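PDB 6MZO: inactive Zymogen C11 Protease from Parabacteroides distasonis, which is the inactive zymogen of a clostripain-like (C11) cysteine protease, which once activated probably cleaves peptide bonds. Local coordinates for residues Q62-K67 and I73-L78; Y195-G200 and A213-T218; V257-L262 and V335-L340. All blocks are in the same frame, centred on the assembly; numbering follows the deposited sequence.

Overall arrangement
The three contacts follow one another along the chain and none touches another. Interaction 1 pairs the two antiparallel strands at one border of the nine-stranded mixed sheet. Interaction 2 joins two helices beside that sheet; its centre lies about 22 Å from that of interaction 1, with nearest atoms about 7 Å apart, and helix 26-43 is touched by side chains of both. Interaction 3 lies across the centre of the chain from the other two, about 48 Å from interaction 1 and about 35 Å from interaction 2, centre to centre, where two loops meet beside the small sheet 275-277/332-334.

Interaction 1 (Q62-K67 and I73-L78); sequences QLFQLK and IRQIVL
Ile73 places CG2 4.1 Å from CD2 of Leu66, and both side chains also rest on Ile40 of helix 26-43. Next comes Arg74, whose backbone forms a hydrogen-bonded antiparallel pair with Lys67: Arg74 N gives to Lys67 O at 2.8 Å with an N-H...O angle of 174°, and Arg74 O accepts from Lys67 N. Its guanidinium group turns away to a salt bridge with Glu69. Gln75 stacks on Phe64. With CG anti to the backbone N and the chain extended, its amide lies over one face of the Phe64 ring, the two planes only 9° apart. NE2 sits 3.6 Å above the ring plane, over its centre, so this is a parallel amide-on-ring stack; alongside, Gln75 OE1 is 3.6 Å from CD2 of Leu66. Ile76 returns to the other face of the sheet. Its N-H reaches Gln65 O at 2.8 Å and its carbonyl accepts from Gln65 N, while CD1 meets Lys67 CD at 3.5 Å, and the Ile76 side chain lies alongside that of Gln65, whose OE1 is bonded to Tyr104. Val77 is the non-hydrogen-bonded partner of Phe64, CG2 standing 4.2 Å from Phe64 CB, with CG1 against OE1 of Gln62. At Leu78 the ladder falters: N to Leu63 O is 2.9 Å, but an angle of 128° makes that bond weak. Four well-directed backbone bonds therefore fix the register of this beta hairpin at the sheet border, while side chains divide its two faces: Phe64, Leu66, Gln75 and Val77 on one, where Phe64 and Leu66 meet helix 26-43 and Ile73 also touches it, and Gln65, Lys67, Arg74 and Ile76 on the other.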
ATOM      1  N   GLN A  62     -11.229  16.426  -9.698  1.00 39.10           N
ATOM      2  CA  GLN A  62     -10.601  16.882 -10.933  1.00 37.96           C
ATOM      3  C   GLN A  62      -9.400  16.034 -11.277  1.00 37.36           C
ATOM      4  O   GLN A  62      -8.709  15.535 -10.365  1.00 34.83           O
ATOM      5  CB  GLN A  62     -10.204  18.332 -10.817  1.00 44.57           C
ATOM      6  CG  GLN A  62      -9.515  18.725  -9.585  1.00 49.71           C
ATOM      7  CD  GLN A  62      -9.083  20.187  -9.627  1.00 62.07           C
ATOM      8  OE1 GLN A  62      -9.673  21.001 -10.331  1.00 65.72           O
ATOM      9  NE2 GLN A  62      -8.021  20.514  -8.892  1.00 66.02           N
ATOM     10  N   LEU A  63      -9.185  15.874 -12.591  1.00 32.37           N
ATOM     11  CA  LEU A  63      -8.015  15.188 -13.132  1.00 31.75           C
ATOM     12  C   LEU A  63      -7.151  16.246 -13.792  1.00 33.43           C
ATOM     13  O   LEU A  63      -7.658  17.013 -14.638  1.00 33.88           O
ATOM     14  CB  LEU A  63      -8.469  14.104 -14.132  1.00 33.03           C
ATOM     15  CG  LEU A  63      -7.390  13.341 -14.879  1.00 32.74           C
ATOM     16  CD1 LEU A  63      -6.598  12.494 -13.892  1.00 29.13           C
ATOM     17  CD2 LEU A  63      -8.068  12.464 -15.939  1.00 36.00           C
ATOM     18  N   PHE A  64      -5.864  16.331 -13.415  1.00 29.96           N
ATOM     19  CA  PHE A  64      -5.029  17.378 -14.020  1.00 29.94           C
ATOM     20  C   PHE A  64      -3.631  16.827 -14.229  1.00 29.05           C
ATOM     21  O   PHE A  64      -3.189  15.914 -13.556  1.00 25.33           O
ATOM     22  CB  PHE A  64      -4.978  18.668 -13.172  1.00 28.36           C
ATOM     23  CG  PHE A  64      -4.602  18.455 -11.676  1.00 27.50           C
ATOM     24  CD1 PHE A  64      -5.596  18.165 -10.758  1.00 32.82           C
ATOM     25  CD2 PHE A  64      -3.279  18.625 -11.252  1.00 27.30           C
ATOM     26  CE1 PHE A  64      -5.297  18.011  -9.370  1.00 31.66           C
ATOM     27  CE2 PHE A  64      -2.941  18.477  -9.884  1.00 30.38           C
ATOM     28  CZ  PHE A  64      -3.961  18.184  -8.947  1.00 26.69           C
ATOM     29  N   GLN A  65      -2.944  17.408 -15.180  1.00 28.45           N
ATOM     30  CA  GLN A  65      -1.557  17.081 -15.468  1.00 24.46           C
ATOM     31  C   GLN A  65      -0.667  18.116 -14.780  1.00 25.27           C
ATOM     32  O   GLN A  65      -1.007  19.334 -14.656  1.00 25.98           O
ATOM     33  CB  GLN A  65      -1.371  17.070 -17.006  1.00 25.88           C
ATOM     34  CG  GLN A  65       0.131  16.827 -17.349  1.00 24.80           C
ATOM     35  CD  GLN A  65       0.371  16.742 -18.866  1.00 25.65           C
ATOM     36  OE1 GLN A  65      -0.433  17.257 -19.706  1.00 30.81           O
ATOM     37  NE2 GLN A  65       1.479  16.096 -19.230  1.00 29.67           N
ATOM     38  N   LEU A  66       0.493  17.659 -14.316  1.00 22.78           N
ATOM     39  CA  LEU A  66       1.511  18.586 -13.849  1.00 22.69           C
ATOM     40  C   LEU A  66       2.669  18.397 -14.765  1.00 27.01           C
ATOM     41  O   LEU A  66       3.114  17.253 -14.939  1.00 24.66           O
ATOM     42  CB  LEU A  66       1.977  18.275 -12.446  1.00 21.97           C
ATOM     43  CG  LEU A  66       0.932  18.544 -11.387  1.00 24.57           C
ATOM     44  CD1 LEU A  66       1.469  18.130  -9.978  1.00 24.85           C
ATOM     45  CD2 LEU A  66       0.485  20.044 -11.361  1.00 26.72           C
ATOM     46  N   LYS A  67       3.191  19.463 -15.318  1.00 27.25           N
ATOM     47  CA  LYS A  67       4.346  19.317 -16.155  1.00 29.73           C
ATOM     48  C   LYS A  67       5.325  20.456 -15.952  1.00 27.43           C
ATOM     49  O   LYS A  67       4.996  21.432 -15.371  1.00 28.72           O
ATOM     50  CB  LYS A  67       3.939  19.199 -17.602  1.00 31.07           C
ATOM     51  CG  LYS A  67       3.403  20.482 -18.146  1.00 29.54           C
ATOM     52  CD  LYS A  67       2.749  20.302 -19.500  1.00 52.19           C
ATOM     53  CE  LYS A  67       3.586  19.500 -20.449  1.00 54.61           C
ATOM     54  NZ  LYS A  67       2.950  19.393 -21.780  1.00 56.69           N
ATOM     55  N   ILE A  73       6.526  24.857 -12.890  1.00 36.60           N
ATOM     56  CA  ILE A  73       5.450  23.869 -12.987  1.00 32.95           C
ATOM     57  C   ILE A  73       4.286  24.524 -13.724  1.00 36.39           C
ATOM     58  O   ILE A  73       3.951  25.665 -13.418  1.00 37.70           O
ATOM     59  CB  ILE A  73       4.923  23.428 -11.603  1.00 38.88           C
ATOM     60  CG1 ILE A  73       5.987  22.694 -10.810  1.00 41.37           C
ATOM     61  CG2 ILE A  73       3.706  22.481 -11.742  1.00 40.62           C
ATOM     62  CD1 ILE A  73       6.219  21.261 -11.295  1.00 40.42           C
ATOM     63  N   ARG A  74       3.655  23.770 -14.612  1.00 26.93           N
ATOM     64  CA  ARG A  74       2.356  24.136 -15.257  1.00 28.09           C
ATOM     65  C   ARG A  74       1.333  23.106 -14.851  1.00 32.52           C
ATOM     66  O   ARG A  74       1.534  21.893 -15.020  1.00 29.81           O
ATOM     67  CB  ARG A  74       2.539  24.201 -16.799  1.00 28.85           C
ATOM     68  CG  ARG A  74       1.252  24.234 -17.683  1.00 39.53           C
ATOM     69  CD  ARG A  74       0.584  25.581 -17.719  1.00 37.50           C
ATOM     70  NE  ARG A  74       1.434  26.672 -18.188  1.00 33.15           N
ATOM     71  CZ  ARG A  74       1.057  27.960 -18.152  1.00 34.98           C
ATOM     72  NH1 ARG A  74      -0.144  28.283 -17.689  1.00 35.88           N
ATOM     73  NH2 ARG A  74       1.902  28.898 -18.543  1.00 36.07           N
ATOM     74  N   GLN A  75       0.260  23.564 -14.239  1.00 33.09           N
ATOM     75  CA  GLN A  75      -0.853  22.668 -13.975  1.00 34.09           C
ATOM     76  C   GLN A  75      -1.887  22.760 -15.071  1.00 36.63           C
ATOM     77  O   GLN A  75      -2.282  23.874 -15.466  1.00 41.85           O
ATOM     78  CB  GLN A  75      -1.445  22.993 -12.604  1.00 35.27           C
ATOM     79  CG  GLN A  75      -2.646  22.175 -12.216  1.00 34.56           C
ATOM     80  CD  GLN A  75      -2.904  22.162 -10.684  1.00 50.87           C
ATOM     81  OE1 GLN A  75      -1.974  22.260  -9.846  1.00 45.70           O
ATOM     82  NE2 GLN A  75      -4.179  22.015 -10.318  1.00 51.95           N
ATOM     83  N   ILE A  76      -2.296  21.632 -15.638  1.00 29.19           N
ATOM     84  CA  ILE A  76      -3.280  21.654 -16.714  1.00 35.79           C
ATOM     85  C   ILE A  76      -4.485  20.883 -16.229  1.00 38.41           C
ATOM     86  O   ILE A  76      -4.424  19.627 -16.235  1.00 32.95           O
ATOM     87  CB  ILE A  76      -2.730  21.002 -18.035  1.00 42.36           C
ATOM     88  CG1 ILE A  76      -1.529  21.798 -18.589  1.00 45.53           C
ATOM     89  CG2 ILE A  76      -3.779  20.911 -19.136  1.00 39.97           C
ATOM     90  CD1 ILE A  76      -0.720  21.029 -19.599  1.00 48.58           C
ATOM     91  N   VAL A  77      -5.569  21.612 -15.838  1.00 39.66           N
ATOM     92  CA  VAL A  77      -6.765  20.967 -15.240  1.00 41.86           C
ATOM     93  C   VAL A  77      -7.527  20.427 -16.391  1.00 42.82           C
ATOM     94  O   VAL A  77      -8.111  21.234 -17.166  1.00 44.39           O
ATOM     95  CB  VAL A  77      -7.657  21.914 -14.373  1.00 44.05           C
ATOM     96  CG1 VAL A  77      -8.982  21.217 -13.909  1.00 47.28           C
ATOM     97  CG2 VAL A  77      -6.914  22.425 -13.128  1.00 47.81           C
ATOM     98  N   LEU A  78      -7.445  19.110 -16.579  1.00 39.54           N
ATOM     99  CA  LEU A  78      -8.064  18.414 -17.698  1.00 42.43           C
ATOM    100  C   LEU A  78      -9.572  18.267 -17.623  1.00 43.62           C
ATOM    101  O   LEU A  78     -10.313  18.688 -18.532  1.00 47.33           O
ATOM    102  CB  LEU A  78      -7.500  17.027 -17.835  1.00 39.38           C
ATOM    103  CG  LEU A  78      -5.985  17.075 -18.032  1.00 43.72           C
ATOM    104  CD1 LEU A  78      -5.443  15.668 -18.119  1.00 41.81           C
ATOM    105  CD2 LEU A  78      -5.654  17.816 -19.335  1.00 46.58           C
TER

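Interaction 2 (Y195-G200 and A213-T218)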
ATOM      1  N   TYR A 195       7.125  12.804  -1.446  1.00 21.69           N
ATOM      2  CA  TYR A 195       7.034  12.971  -2.898  1.00 22.31           C
ATOM      3  C   TYR A 195       8.119  13.889  -3.352  1.00 22.79           C
ATOM      4  O   TYR A 195       8.585  13.796  -4.512  1.00 24.94           O
ATOM      5  CB  TYR A 195       5.626  13.516  -3.334  1.00 20.83           C
ATOM      6  CG  TYR A 195       4.583  12.444  -3.068  1.00 20.10           C
ATOM      7  CD1 TYR A 195       4.511  11.339  -3.914  1.00 20.23           C
ATOM      8  CD2 TYR A 195       3.815  12.456  -1.923  1.00 22.91           C
ATOM      9  CE1 TYR A 195       3.604  10.288  -3.665  1.00 20.86           C
ATOM     10  CE2 TYR A 195       2.896  11.403  -1.643  1.00 25.14           C
ATOM     11  CZ  TYR A 195       2.832  10.313  -2.529  1.00 22.40           C
ATOM     12  OH  TYR A 195       2.000   9.285  -2.251  1.00 23.57           O
ATOM     13  N   GLN A 196       8.573  14.815  -2.486  1.00 21.64           N
ATOM     14  CA  GLN A 196       9.558  15.782  -3.001  1.00 20.69           C
ATOM     15  C   GLN A 196      10.926  15.158  -3.324  1.00 22.42           C
ATOM     16  O   GLN A 196      11.762  15.849  -3.968  1.00 21.34           O
ATOM     17  CB  GLN A 196       9.721  16.910  -1.964  1.00 23.72           C
ATOM     18  CG  GLN A 196      10.470  16.480  -0.671  1.00 26.41           C
ATOM     19  CD  GLN A 196       9.659  15.673   0.333  1.00 31.87           C
ATOM     20  OE1 GLN A 196       8.457  15.398   0.198  1.00 27.30           O
ATOM     21  NE2 GLN A 196      10.354  15.288   1.426  1.00 35.18           N
ATOM     22  N   THR A 197      11.123  13.882  -2.995  1.00 20.25           N
ATOM     23  CA  THR A 197      12.399  13.255  -3.299  1.00 18.68           C
ATOM     24  C   THR A 197      12.244  12.038  -4.209  1.00 19.00           C
ATOM     25  O   THR A 197      13.269  11.475  -4.628  1.00 21.23           O
ATOM     26  CB  THR A 197      13.183  12.769  -2.027  1.00 22.56           C
ATOM     27  OG1 THR A 197      12.437  11.793  -1.277  1.00 22.10           O
ATOM     28  CG2 THR A 197      13.549  13.926  -1.135  1.00 25.85           C
ATOM     29  N   ILE A 198      11.035  11.557  -4.470  1.00 18.18           N
ATOM     30  CA  ILE A 198      10.894  10.286  -5.240  1.00 17.31           C
ATOM     31  C   ILE A 198      10.375  10.447  -6.687  1.00 18.74           C
ATOM     32  O   ILE A 198      10.112   9.432  -7.379  1.00 18.27           O
ATOM     33  CB  ILE A 198       9.951   9.280  -4.580  1.00 17.35           C
ATOM     34  CG1 ILE A 198       8.596   9.924  -4.284  1.00 19.82           C
ATOM     35  CG2 ILE A 198      10.630   8.873  -3.174  1.00 20.70           C
ATOM     36  CD1 ILE A 198       7.469   8.812  -3.920  1.00 23.92           C
ATOM     37  N   MET A 199      10.093  11.701  -7.072  1.00 17.41           N
ATOM     38  CA  MET A 199       9.402  11.822  -8.385  1.00 17.79           C
ATOM     39  C   MET A 199      10.283  11.279  -9.525  1.00 17.46           C
ATOM     40  O   MET A 199       9.765  10.464 -10.378  1.00 18.78           O
ATOM     41  CB  MET A 199       9.015  13.295  -8.682  1.00 17.30           C
ATOM     42  CG  MET A 199       8.023  13.877  -7.616  1.00 17.19           C
ATOM     43  SD  MET A 199       6.568  12.872  -7.340  1.00 20.14           S
ATOM     44  CE  MET A 199       5.903  12.795  -9.048  1.00 20.32           C
ATOM     45  N   GLY A 200      11.525  11.712  -9.622  1.00 16.24           N
ATOM     46  CA  GLY A 200      12.383  11.125 -10.673  1.00 19.36           C
ATOM     47  C   GLY A 200      12.470   9.584 -10.618  1.00 19.12           C
ATOM     48  O   GLY A 200      12.498   8.926 -11.710  1.00 20.30           O
ATOM     49  N   ALA A 213      11.555   3.314  -2.020  1.00 20.80           N
ATOM     50  CA  ALA A 213      11.460   2.864  -0.622  1.00 21.48           C
ATOM     51  C   ALA A 213      12.632   3.357   0.227  1.00 21.04           C
ATOM     52  O   ALA A 213      12.455   3.742   1.386  1.00 23.07           O
ATOM     53  CB  ALA A 213      11.365   1.373  -0.623  1.00 22.05           C
ATOM     54  N   THR A 214      13.818   3.400  -0.378  1.00 20.61           N
ATOM     55  CA  THR A 214      14.993   3.922   0.354  1.00 20.83           C
ATOM     56  C   THR A 214      14.823   5.408   0.698  1.00 22.81           C
ATOM     57  O   THR A 214      15.230   5.850   1.786  1.00 25.63           O
ATOM     58  CB  THR A 214      16.339   3.701  -0.371  1.00 27.79           C
ATOM     59  OG1 THR A 214      16.402   4.510  -1.557  1.00 36.60           O
ATOM     60  CG2 THR A 214      16.480   2.262  -0.742  1.00 24.01           C
ATOM     61  N   LYS A 215      14.168   6.171  -0.183  1.00 21.09           N
ATOM     62  CA  LYS A 215      13.889   7.553   0.114  1.00 21.82           C
ATOM     63  C   LYS A 215      12.878   7.740   1.213  1.00 20.31           C
ATOM     64  O   LYS A 215      13.004   8.662   2.005  1.00 24.13           O
ATOM     65  CB  LYS A 215      13.394   8.250  -1.157  1.00 23.01           C
ATOM     66  CG  LYS A 215      14.546   8.941  -1.928  1.00 27.53           C
ATOM     67  CD  LYS A 215      15.558   7.997  -2.630  1.00 43.34           C
ATOM     68  CE  LYS A 215      16.583   8.781  -3.592  1.00 23.05           C
ATOM     69  NZ  LYS A 215      15.763   9.593  -4.519  1.00 24.84           N
ATOM     70  N   PHE A 216      11.869   6.869   1.238  1.00 21.78           N
ATOM     71  CA  PHE A 216      10.915   6.876   2.340  1.00 20.43           C
ATOM     72  C   PHE A 216      11.628   6.659   3.705  1.00 25.84           C
ATOM     73  O   PHE A 216      11.377   7.411   4.669  1.00 23.56           O
ATOM     74  CB  PHE A 216       9.856   5.772   2.119  1.00 18.96           C
ATOM     75  CG  PHE A 216       8.821   5.700   3.222  1.00 20.96           C
ATOM     76  CD1 PHE A 216       9.092   5.083   4.475  1.00 22.66           C
ATOM     77  CD2 PHE A 216       7.600   6.267   3.000  1.00 23.44           C
ATOM     78  CE1 PHE A 216       8.100   5.012   5.470  1.00 21.53           C
ATOM     79  CE2 PHE A 216       6.564   6.179   3.950  1.00 25.41           C
ATOM     80  CZ  PHE A 216       6.825   5.567   5.208  1.00 25.70           C
ATOM     81  N   TYR A 217      12.500   5.646   3.736  1.00 23.43           N
ATOM     82  CA  TYR A 217      13.324   5.403   4.953  1.00 23.98           C
ATOM     83  C   TYR A 217      14.226   6.573   5.290  1.00 26.20           C
ATOM     84  O   TYR A 217      14.218   7.042   6.449  1.00 29.09           O
ATOM     85  CB  TYR A 217      14.143   4.106   4.808  1.00 24.28           C
ATOM     86  CG  TYR A 217      15.043   3.946   6.044  1.00 27.11           C
ATOM     87  CD1 TYR A 217      14.444   3.709   7.270  1.00 28.72           C
ATOM     88  CD2 TYR A 217      16.416   4.168   5.989  1.00 34.20           C
ATOM     89  CE1 TYR A 217      15.225   3.596   8.455  1.00 32.91           C
ATOM     90  CE2 TYR A 217      17.204   4.076   7.164  1.00 38.35           C
ATOM     91  CZ  TYR A 217      16.588   3.809   8.373  1.00 38.54           C
ATOM     92  OH  TYR A 217      17.380   3.709   9.493  1.00 40.60           O
ATOM     93  N   THR A 218      14.958   7.111   4.283  1.00 26.73           N
ATOM     94  CA  THR A 218      15.829   8.258   4.566  1.00 27.36           C
ATOM     95  C   THR A 218      15.003   9.430   5.145  1.00 28.86           C
ATOM     96  O   THR A 218      15.426  10.088   6.113  1.00 36.81           O
ATOM     97  CB  THR A 218      16.546   8.666   3.277  1.00 31.47           C
ATOM     98  OG1 THR A 218      17.408   7.566   2.932  1.00 32.85           O
ATOM     99  CG2 THR A 218      17.380   9.919   3.497  1.00 35.17           C
TER
HETATM  100  O   HOH W   1      14.065  11.027   0.966  1.00 25.21           O
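Two helices flanking the large mixed sheet of the clostripain-like fold, 195-203 and 209-220, meet here through a few side chains; Thr197 and Ile198 receive Lys215. Helix 195-203 is loosely bonded at this end: the backbone bond from Ile198 N to Tyr195 O is weak at 3.3 Å. Lys215 leaves the better-formed helix with a first torsion of -94°, well off the staggered positions, and then bends at chi2 and chi4, which folds the chain over Thr197 and brings the ammonium group back to the opposite backbone. NZ lies 3.1 Å from Thr197 O, a weak hydrogen bond, while its salt bridge is made to Asp201, farther along helix 195-203. Along the way, CG of Lys215 passes 3.6 Å from OG1 of Thr197, and its CB presses on CG2 of Ile198 at 3.5 Å, tighter than ordinary carbon contact; the Ile198 and Lys215 side chains run past each other in opposite directions. A water links the same pair of elements: it donates to Lys215 O at 2.8 Å and also bonds Thr197 OG1 at 2.9 Å, an oxygen which is also hydrogen-bonded to Pro194 O. Only 138 Å² is buried between the segments, both sides summed. The contact thus relies on a single lysine that is apolar along its stem and charged at its tip: the stem fills against Thr197 and Ile198, while Asp201 probably supplies most of the electrostatic hold on NZ and the carbonyl of Thr197 adds a lesser share.

Interaction 3 (V257-L262 and V335-L340)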
ATOM      1  N   VAL A 257      -2.196 -20.066  19.136  1.00 34.07           N
ATOM      2  CA  VAL A 257      -1.085 -19.135  19.056  1.00 33.72           C
ATOM      3  C   VAL A 257      -1.345 -17.919  19.940  1.00 36.47           C
ATOM      4  O   VAL A 257      -2.351 -17.234  19.749  1.00 34.86           O
ATOM      5  CB  VAL A 257      -0.863 -18.638  17.628  1.00 31.06           C
ATOM      6  CG1 VAL A 257       0.221 -17.549  17.601  1.00 30.11           C
ATOM      7  CG2 VAL A 257      -0.631 -19.816  16.657  1.00 30.60           C
ATOM      8  N   PRO A 258      -0.424 -17.615  20.864  1.00 38.14           N
ATOM      9  CA  PRO A 258      -0.688 -16.489  21.776  1.00 40.25           C
ATOM     10  C   PRO A 258      -0.256 -15.128  21.207  1.00 35.76           C
ATOM     11  O   PRO A 258       0.935 -14.795  21.126  1.00 33.80           O
ATOM     12  CB  PRO A 258       0.144 -16.856  23.021  1.00 42.03           C
ATOM     13  CG  PRO A 258       1.356 -17.552  22.465  1.00 43.96           C
ATOM     14  CD  PRO A 258       0.884 -18.254  21.139  1.00 38.67           C
ATOM     15  N   VAL A 259      -1.238 -14.313  20.836  1.00 35.57           N
ATOM     16  CA  VAL A 259      -0.886 -13.031  20.215  1.00 30.74           C
ATOM     17  C   VAL A 259      -0.150 -12.082  21.148  1.00 30.78           C
ATOM     18  O   VAL A 259       0.503 -11.163  20.694  1.00 32.85           O
ATOM     19  CB  VAL A 259      -2.089 -12.271  19.660  1.00 32.09           C
ATOM     20  CG1 VAL A 259      -2.717 -13.075  18.537  1.00 32.86           C
ATOM     21  CG2 VAL A 259      -3.072 -11.955  20.784  1.00 35.85           C
ATOM     22  N   SER A 260      -0.292 -12.297  22.448  1.00 34.57           N
ATOM     23  CA  SER A 260       0.363 -11.436  23.425  1.00 35.01           C
ATOM     24  C   SER A 260       1.887 -11.539  23.346  1.00 37.42           C
ATOM     25  O   SER A 260       2.605 -10.659  23.840  1.00 40.32           O
ATOM     26  CB  SER A 260      -0.126 -11.808  24.811  1.00 37.62           C
ATOM     27  OG  SER A 260       0.325 -13.115  25.129  1.00 39.68           O
ATOM     28  N   GLU A 261       2.356 -12.589  22.649  1.00 34.92           N
ATOM     29  CA  GLU A 261       3.779 -12.847  22.447  1.00 38.45           C
ATOM     30  C   GLU A 261       4.269 -12.312  21.098  1.00 33.79           C
ATOM     31  O   GLU A 261       5.475 -12.327  20.843  1.00 35.55           O
ATOM     32  CB  GLU A 261       4.074 -14.351  22.474  1.00 42.51           C
ATOM     33  CG  GLU A 261       3.682 -15.035  23.759  1.00 56.26           C
ATOM     34  CD  GLU A 261       4.386 -14.416  24.903  1.00 69.94           C
ATOM     35  OE1 GLU A 261       5.634 -14.421  24.899  1.00 73.67           O
ATOM     36  OE2 GLU A 261       3.692 -13.876  25.780  1.00 76.38           O
ATOM     37  N   LEU A 262       3.343 -11.889  20.232  1.00 27.98           N
ATOM     38  CA  LEU A 262       3.719 -11.561  18.853  1.00 24.96           C
ATOM     39  C   LEU A 262       4.076 -10.103  18.653  1.00 28.21           C
ATOM     40  O   LEU A 262       3.552  -9.240  19.340  1.00 30.39           O
ATOM     41  CB  LEU A 262       2.576 -11.864  17.872  1.00 27.93           C
ATOM     42  CG  LEU A 262       2.217 -13.330  17.686  1.00 26.55           C
ATOM     43  CD1 LEU A 262       0.974 -13.444  16.741  1.00 24.39           C
ATOM     44  CD2 LEU A 262       3.423 -14.064  17.107  1.00 29.78           C
ATOM     45  N   VAL A 335      -3.891 -12.507  12.007  1.00 21.76           N
ATOM     46  CA  VAL A 335      -3.728 -13.677  12.875  1.00 20.89           C
ATOM     47  C   VAL A 335      -5.145 -14.063  13.363  1.00 24.43           C
ATOM     48  O   VAL A 335      -5.711 -13.356  14.184  1.00 24.52           O
ATOM     49  CB  VAL A 335      -2.824 -13.347  14.072  1.00 21.30           C
ATOM     50  CG1 VAL A 335      -2.841 -14.524  15.083  1.00 24.72           C
ATOM     51  CG2 VAL A 335      -1.368 -13.061  13.541  1.00 21.45           C
ATOM     52  N   PRO A 336      -5.667 -15.218  12.906  1.00 25.35           N
ATOM     53  CA  PRO A 336      -6.982 -15.616  13.393  1.00 26.54           C
ATOM     54  C   PRO A 336      -6.989 -15.818  14.928  1.00 26.51           C
ATOM     55  O   PRO A 336      -6.041 -16.342  15.545  1.00 27.55           O
ATOM     56  CB  PRO A 336      -7.239 -16.954  12.703  1.00 26.09           C
ATOM     57  CG  PRO A 336      -6.535 -16.724  11.309  1.00 25.67           C
ATOM     58  CD  PRO A 336      -5.239 -16.005  11.716  1.00 23.68           C
ATOM     59  N   GLN A 337      -8.074 -15.366  15.515  1.00 24.99           N
ATOM     60  CA  GLN A 337      -8.210 -15.353  16.975  1.00 27.77           C
ATOM     61  C   GLN A 337      -9.613 -15.755  17.381  1.00 31.68           C
ATOM     62  O   GLN A 337     -10.618 -15.373  16.746  1.00 32.06           O
ATOM     63  CB  GLN A 337      -7.886 -13.960  17.528  1.00 30.10           C
ATOM     64  CG  GLN A 337      -6.418 -13.562  17.314  1.00 26.79           C
ATOM     65  CD  GLN A 337      -6.191 -12.071  17.475  1.00 28.41           C
ATOM     66  OE1 GLN A 337      -6.325 -11.506  18.592  1.00 29.94           O
ATOM     67  NE2 GLN A 337      -5.861 -11.407  16.357  1.00 24.28           N
ATOM     68  N   GLU A 338      -9.692 -16.518  18.452  1.00 30.51           N
ATOM     69  CA  GLU A 338     -10.976 -17.033  18.929  1.00 32.68           C
ATOM     70  C   GLU A 338     -11.928 -15.880  19.259  1.00 36.50           C
ATOM     71  O   GLU A 338     -13.157 -15.960  19.051  1.00 39.02           O
ATOM     72  CB  GLU A 338     -10.750 -17.914  20.147  1.00 36.81           C
ATOM     73  CG  GLU A 338     -12.013 -18.680  20.568  1.00 42.79           C
ATOM     74  CD  GLU A 338     -11.777 -19.579  21.771  1.00 46.85           C
ATOM     75  OE1 GLU A 338     -10.622 -19.772  22.200  1.00 49.60           O
ATOM     76  OE2 GLU A 338     -12.768 -20.081  22.316  1.00 48.98           O
ATOM     77  N   ALA A 339     -11.362 -14.775  19.723  1.00 38.46           N
ATOM     78  CA  ALA A 339     -12.172 -13.678  20.218  1.00 44.05           C
ATOM     79  C   ALA A 339     -12.726 -12.792  19.099  1.00 43.68           C
ATOM     80  O   ALA A 339     -13.529 -11.896  19.365  1.00 43.91           O
ATOM     81  CB  ALA A 339     -11.372 -12.839  21.193  1.00 44.93           C
ATOM     82  N   LEU A 340     -12.298 -13.066  17.863  1.00 43.13           N
ATOM     83  CA  LEU A 340     -12.679 -12.276  16.694  1.00 38.14           C
ATOM     84  C   LEU A 340     -13.459 -13.050  15.625  1.00 34.38           C
ATOM     85  O   LEU A 340     -13.050 -13.070  14.461  1.00 33.20           O
ATOM     86  CB  LEU A 340     -11.414 -11.675  16.059  1.00 37.17           C
ATOM     87  CG  LEU A 340     -10.546 -10.904  17.062  1.00 37.71           C
ATOM     88  CD1 LEU A 340      -9.379 -10.281  16.430  1.00 38.06           C
ATOM     89  CD2 LEU A 340     -11.429  -9.831  17.648  1.00 37.46           C
TER
HETATM   90  O   HOH W   2      -4.981 -16.692  18.337  1.00 32.06           O
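Val335 has CG1 anti to its backbone N (chi1 171°) and CG2 beside that N, and this splits its two methyls between two partners on the other loop. CG1 meets CG1 of Val259 at 3.7 Å, the side chains sliding past one another in opposite directions, while CG2 faces CD1 of Leu262 tip to tip at 4.0 Å. Val259 in turn has CG1 anti to its carbonyl carbon (chi1 -64°), which lets the same methyl reach the Gln337 amide, 3.8 Å from CD. The Val259 and Gln337 side chains cross nearly perpendicularly. What fixes the Gln337 amide is a bond to its own segment: NE2 donates to Val335 O at 2.9 Å with an N-H...O angle of 161°, lying in the carbonyl plane, and the acceptor likewise lies in the amide plane. NE2 has a second acceptor, His273 O, so both amide protons are probably engaged and the flat group is held against Val259. No direct hydrogen bond joins the two segments. Tyr276 of strand 275-277 touches Val259, Leu262, Val335 and Gln337, so Tyr276 borders all four contacting residues. Short turns shape both sides: a 3-10 segment at 259-261, and a type I beta turn from Gln337 to Leu340, where Leu340 sits at the N-cap position just before helix 341-347. The arrangement is a largely apolar loop-to-loop contact beside a two-stranded antiparallel sheet, joining the connection after helix 251-255 to the link from strand 332-334 into helix 341-347.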